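Local coordinates for extracellular solute-binding protein family 1 (Kribbella flavida, PDB 5IXP) that probably captures a solute outside the cell and delivers it to an ABC transporter, at residues F141-G151 with W163-M174. Numbering follows the deposited sequence.
Sequences FPDWTSYFAAG and WFDSAVLTWEAM
W163 lays one face of its indole on the backbone of helix 144-157, with G151 CA over that face, only 3.2 Å from the centroid of the five-membered ring. This CH-pi contact illustrates how a glycine in a helix offers a flat surface to an aromatic ring, since a CB on G151 would clash with W163 CD1. CG anti to the backbone N (chi1 -172°) carries the indole toward the helix. Its NE1 sits over the centre of the Y147 ring, 3.4 Å from Y147 CZ, while the two ring planes are inclined at 48°. F141 meets the same indole rim to rim, CE1 lying 3.6 Å from W163 CZ2. Replacing this tryptophan by alanine is likely to open a gap between G151 and the Y147 ring and leave the F141 rim without its partner. Y147 OH, hydrogen-bonded to T234, also shares a water with T170 OG1. Farther along, selenomethionine M174 places CG over the W144 five-membered ring, 3.5 Å from its centroid, and SE at the edge of F148, 3.9 Å from F148 CZ. W144 NE1 is hydrogen-bonded to Q177. The aromatic cluster thus fixes the chain entering helix 167-175, and Met-aromatic contacts to W144 and F148 join the helices, in one lobe of a periplasmic-binding-protein-like fold.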
loop_
_atom_site.group_PDB
_atom_site.type_symbol
_atom_site.label_atom_id
_atom_site.label_comp_id
_atom_site.label_asym_id
_atom_site.label_seq_id
_atom_site.Cartn_x
_atom_site.Cartn_y
_atom_site.Cartn_z
ATOM N N PHE A 141 -17.827 -5.964 9.738
ATOM C CA PHE A 141 -16.410 -5.674 9.978
ATOM C C PHE A 141 -16.084 -4.229 10.332
ATOM O O PHE A 141 -15.117 -3.691 9.782
ATOM C CB PHE A 141 -15.578 -5.999 8.734
ATOM C CG PHE A 141 -15.801 -7.364 8.185
ATOM C CD1 PHE A 141 -15.998 -8.445 9.032
ATOM C CD2 PHE A 141 -15.814 -7.572 6.812
ATOM C CE1 PHE A 141 -16.207 -9.711 8.519
ATOM C CE2 PHE A 141 -16.014 -8.837 6.295
ATOM C CZ PHE A 141 -16.219 -9.909 7.154
ATOM N N PRO A 142 -16.807 -3.560 11.234
ATOM C CA PRO A 142 -16.448 -2.157 11.505
ATOM C C PRO A 142 -15.081 -2.012 12.159
ATOM O O PRO A 142 -14.401 -0.999 11.942
ATOM C CB PRO A 142 -17.583 -1.675 12.422
ATOM C CG PRO A 142 -18.030 -2.895 13.125
ATOM C CD PRO A 142 -17.931 -4.001 12.082
ATOM N N ASP A 143 -14.641 -3.015 12.915
ATOM C CA ASP A 143 -13.379 -2.953 13.633
ATOM C C ASP A 143 -12.755 -4.342 13.643
ATOM O O ASP A 143 -13.387 -5.335 13.268
ATOM C CB ASP A 143 -13.574 -2.422 15.053
ATOM C CG ASP A 143 -14.695 -3.116 15.784
ATOM O OD1 ASP A 143 -14.721 -4.355 15.824
ATOM O OD2 ASP A 143 -15.566 -2.416 16.326
ATOM N N TRP A 144 -11.499 -4.410 14.092
ATOM C CA TRP A 144 -10.778 -5.677 14.011
ATOM C C TRP A 144 -11.356 -6.708 14.970
ATOM O O TRP A 144 -11.405 -7.902 14.652
ATOM C CB TRP A 144 -9.283 -5.448 14.260
ATOM C CG TRP A 144 -8.677 -4.705 13.111
ATOM C CD1 TRP A 144 -8.331 -3.378 13.065
ATOM C CD2 TRP A 144 -8.411 -5.235 11.810
ATOM N NE1 TRP A 144 -7.846 -3.061 11.817
ATOM C CE2 TRP A 144 -7.890 -4.182 11.026
ATOM C CE3 TRP A 144 -8.564 -6.502 11.230
ATOM C CZ2 TRP A 144 -7.510 -4.361 9.688
ATOM C CZ3 TRP A 144 -8.196 -6.681 9.906
ATOM C CH2 TRP A 144 -7.669 -5.618 9.148
ATOM N N THR A 145 -11.821 -6.270 16.135
ATOM C CA THR A 145 -12.451 -7.208 17.062
ATOM C C THR A 145 -13.642 -7.902 16.403
ATOM O O THR A 145 -13.788 -9.126 16.484
ATOM C CB THR A 145 -12.868 -6.474 18.333
ATOM O OG1 THR A 145 -11.697 -5.958 18.980
ATOM C CG2 THR A 145 -13.577 -7.422 19.288
ATOM N N SER A 146 -14.482 -7.132 15.706
ATOM C CA SER A 146 -15.615 -7.719 14.991
ATOM C C SER A 146 -15.156 -8.607 13.837
ATOM O O SER A 146 -15.776 -9.640 13.555
ATOM C CB SER A 146 -16.535 -6.614 14.475
ATOM O OG SER A 146 -17.038 -5.837 15.549
ATOM N N TYR A 147 -14.087 -8.206 13.144
ATOM C CA TYR A 147 -13.538 -9.037 12.073
ATOM C C TYR A 147 -13.112 -10.409 12.598
ATOM O O TYR A 147 -13.453 -11.447 12.013
ATOM C CB TYR A 147 -12.366 -8.298 11.421
ATOM C CG TYR A 147 -11.617 -9.067 10.361
ATOM C CD1 TYR A 147 -12.116 -9.172 9.060
ATOM C CD2 TYR A 147 -10.401 -9.664 10.653
ATOM C CE1 TYR A 147 -11.410 -9.867 8.071
ATOM C CE2 TYR A 147 -9.689 -10.355 9.684
ATOM C CZ TYR A 147 -10.197 -10.453 8.401
ATOM O OH TYR A 147 -9.479 -11.134 7.462
ATOM N N PHE A 148 -12.373 -10.440 13.710
ATOM C CA PHE A 148 -11.938 -11.724 14.257
ATOM C C PHE A 148 -13.104 -12.507 14.856
ATOM O O PHE A 148 -13.146 -13.738 14.755
ATOM C CB PHE A 148 -10.835 -11.507 15.293
ATOM C CG PHE A 148 -9.561 -10.928 14.704
ATOM C CD1 PHE A 148 -8.945 -11.532 13.610
ATOM C CD2 PHE A 148 -9.003 -9.770 15.227
ATOM C CE1 PHE A 148 -7.773 -10.994 13.054
ATOM C CE2 PHE A 148 -7.841 -9.221 14.679
ATOM C CZ PHE A 148 -7.217 -9.833 13.592
ATOM N N ALA A 149 -14.049 -11.815 15.493
ATOM C CA ALA A 149 -15.230 -12.507 16.001
ATOM C C ALA A 149 -15.999 -13.181 14.869
ATOM O O ALA A 149 -16.438 -14.328 15.007
ATOM C CB ALA A 149 -16.128 -11.528 16.759
ATOM N N ALA A 150 -16.174 -12.486 13.740
ATOM C CA ALA A 150 -16.800 -13.119 12.584
ATOM C C ALA A 150 -15.963 -14.295 12.093
ATOM O O ALA A 150 -16.503 -15.320 11.666
ATOM C CB ALA A 150 -17.003 -12.098 11.460
ATOM N N GLY A 151 -14.638 -14.167 12.150
ATOM C CA GLY A 151 -13.787 -15.277 11.746
ATOM C C GLY A 151 -13.950 -16.504 12.626
ATOM O O GLY A 151 -13.914 -17.637 12.142
ATOM N N TRP A 163 -9.798 -18.109 7.969
ATOM C CA TRP A 163 -10.459 -16.825 7.777
ATOM C C TRP A 163 -9.649 -15.912 6.861
ATOM O O TRP A 163 -10.210 -15.266 5.965
ATOM C CB TRP A 163 -10.681 -16.177 9.145
ATOM C CG TRP A 163 -11.521 -14.924 9.183
ATOM C CD1 TRP A 163 -11.180 -13.730 9.766
ATOM C CD2 TRP A 163 -12.849 -14.748 8.662
ATOM N NE1 TRP A 163 -12.214 -12.826 9.640
ATOM C CE2 TRP A 163 -13.250 -13.428 8.971
ATOM C CE3 TRP A 163 -13.748 -15.584 7.984
ATOM C CZ2 TRP A 163 -14.498 -12.922 8.606
ATOM C CZ3 TRP A 163 -14.991 -15.073 7.624
ATOM C CH2 TRP A 163 -15.351 -13.760 7.942
ATOM N N PHE A 164 -8.332 -15.851 7.062
ATOM C CA PHE A 164 -7.464 -14.999 6.260
ATOM C C PHE A 164 -6.200 -15.771 5.901
ATOM O O PHE A 164 -5.926 -16.842 6.451
ATOM C CB PHE A 164 -7.120 -13.695 6.998
ATOM C CG PHE A 164 -6.585 -13.895 8.393
ATOM C CD1 PHE A 164 -5.263 -14.288 8.599
ATOM C CD2 PHE A 164 -7.396 -13.653 9.504
ATOM C CE1 PHE A 164 -4.762 -14.463 9.887
ATOM C CE2 PHE A 164 -6.903 -13.819 10.795
ATOM C CZ PHE A 164 -5.584 -14.222 10.990
ATOM N N ASP A 165 -5.405 -15.200 4.984
ATOM C CA ASP A 165 -4.289 -15.953 4.422
ATOM C C ASP A 165 -3.088 -16.033 5.369
ATOM O O ASP A 165 -2.482 -17.099 5.488
ATOM C CB ASP A 165 -3.879 -15.373 3.060
ATOM C CG ASP A 165 -3.503 -13.895 3.122
ATOM O OD1 ASP A 165 -4.026 -13.159 3.981
ATOM O OD2 ASP A 165 -2.687 -13.465 2.289
ATOM N N SER A 166 -2.703 -14.944 6.043
ATOM C CA SER A 166 -1.548 -15.025 6.939
ATOM C C SER A 166 -1.659 -14.007 8.063
ATOM O O SER A 166 -2.294 -12.956 7.920
ATOM C CB SER A 166 -0.208 -14.824 6.196
ATOM O OG SER A 166 -0.010 -13.480 5.758
ATOM N N ALA A 167 -1.027 -14.337 9.193
ATOM C CA ALA A 167 -0.943 -13.393 10.302
ATOM C C ALA A 167 -0.191 -12.131 9.895
ATOM O O ALA A 167 -0.554 -11.025 10.309
ATOM C CB ALA A 167 -0.265 -14.055 11.507
ATOM N N VAL A 168 0.863 -12.277 9.087
ATOM C CA VAL A 168 1.700 -11.126 8.746
ATOM C C VAL A 168 0.901 -10.086 7.965
ATOM O O VAL A 168 0.964 -8.888 8.262
ATOM C CB VAL A 168 2.958 -11.574 7.977
ATOM C CG1 VAL A 168 3.641 -10.377 7.308
ATOM C CG2 VAL A 168 3.936 -12.246 8.927
ATOM N N LEU A 169 0.133 -10.514 6.958
ATOM C CA LEU A 169 -0.624 -9.509 6.205
ATOM C C LEU A 169 -1.701 -8.858 7.069
ATOM O O LEU A 169 -1.991 -7.667 6.900
ATOM C CB LEU A 169 -1.236 -10.103 4.934
ATOM C CG LEU A 169 -0.266 -10.379 3.775
ATOM C CD1 LEU A 169 -1.018 -10.621 2.465
ATOM C CD2 LEU A 169 0.740 -9.248 3.607
ATOM N N THR A 170 -2.290 -9.604 8.009
ATOM C CA THR A 170 -3.222 -8.986 8.946
ATOM C C THR A 170 -2.509 -7.963 9.823
ATOM O O THR A 170 -3.051 -6.886 10.114
ATOM C CB THR A 170 -3.900 -10.059 9.805
ATOM O OG1 THR A 170 -4.474 -11.066 8.959
ATOM C CG2 THR A 170 -4.994 -9.445 10.681
ATOM N N TRP A 171 -1.285 -8.283 10.245
ATOM C CA TRP A 171 -0.458 -7.342 10.996
ATOM C C TRP A 171 -0.194 -6.074 10.202
ATOM O O TRP A 171 -0.296 -4.962 10.737
ATOM C CB TRP A 171 0.863 -8.016 11.372
ATOM C CG TRP A 171 1.979 -7.088 11.833
ATOM C CD1 TRP A 171 2.918 -6.464 11.049
ATOM C CD2 TRP A 171 2.283 -6.727 13.184
ATOM N NE1 TRP A 171 3.779 -5.727 11.836
ATOM C CE2 TRP A 171 3.414 -5.874 13.148
ATOM C CE3 TRP A 171 1.703 -7.029 14.419
ATOM C CZ2 TRP A 171 3.973 -5.323 14.306
ATOM C CZ3 TRP A 171 2.264 -6.483 15.571
ATOM C CH2 TRP A 171 3.386 -5.638 15.504
ATOM N N GLU A 172 0.191 -6.221 8.932
ATOM C CA GLU A 172 0.417 -5.042 8.102
ATOM C C GLU A 172 -0.822 -4.159 8.078
ATOM O O GLU A 172 -0.726 -2.932 8.216
ATOM C CB GLU A 172 0.800 -5.459 6.683
ATOM C CG GLU A 172 2.140 -6.176 6.593
ATOM C CD GLU A 172 3.308 -5.226 6.859
ATOM O OE1 GLU A 172 3.729 -4.504 5.925
ATOM O OE2 GLU A 172 3.780 -5.170 8.010
ATOM N N ALA A 173 -1.996 -4.773 7.931
ATOM C CA ALA A 173 -3.233 -4.003 7.852
ATOM C C ALA A 173 -3.499 -3.253 9.149
ATOM O O ALA A 173 -3.831 -2.061 9.127
ATOM C CB ALA A 173 -4.402 -4.921 7.503
HETATM N N MSE A 174 -3.326 -3.914 10.290
HETATM C CA MSE A 174 -3.616 -3.282 11.570
HETATM C C MSE A 174 -2.548 -2.289 12.002
HETATM O O MSE A 174 -2.867 -1.195 12.471
HETATM C CB MSE A 174 -3.781 -4.341 12.661
HETATM C CG MSE A 174 -4.918 -5.300 12.383
HETATM SE SE MSE A 174 -5.034 -6.568 13.857
HETATM C CE MSE A 174 -5.479 -5.276 15.267
HETATM O O HOH W 1 -6.386 -10.251 6.910
#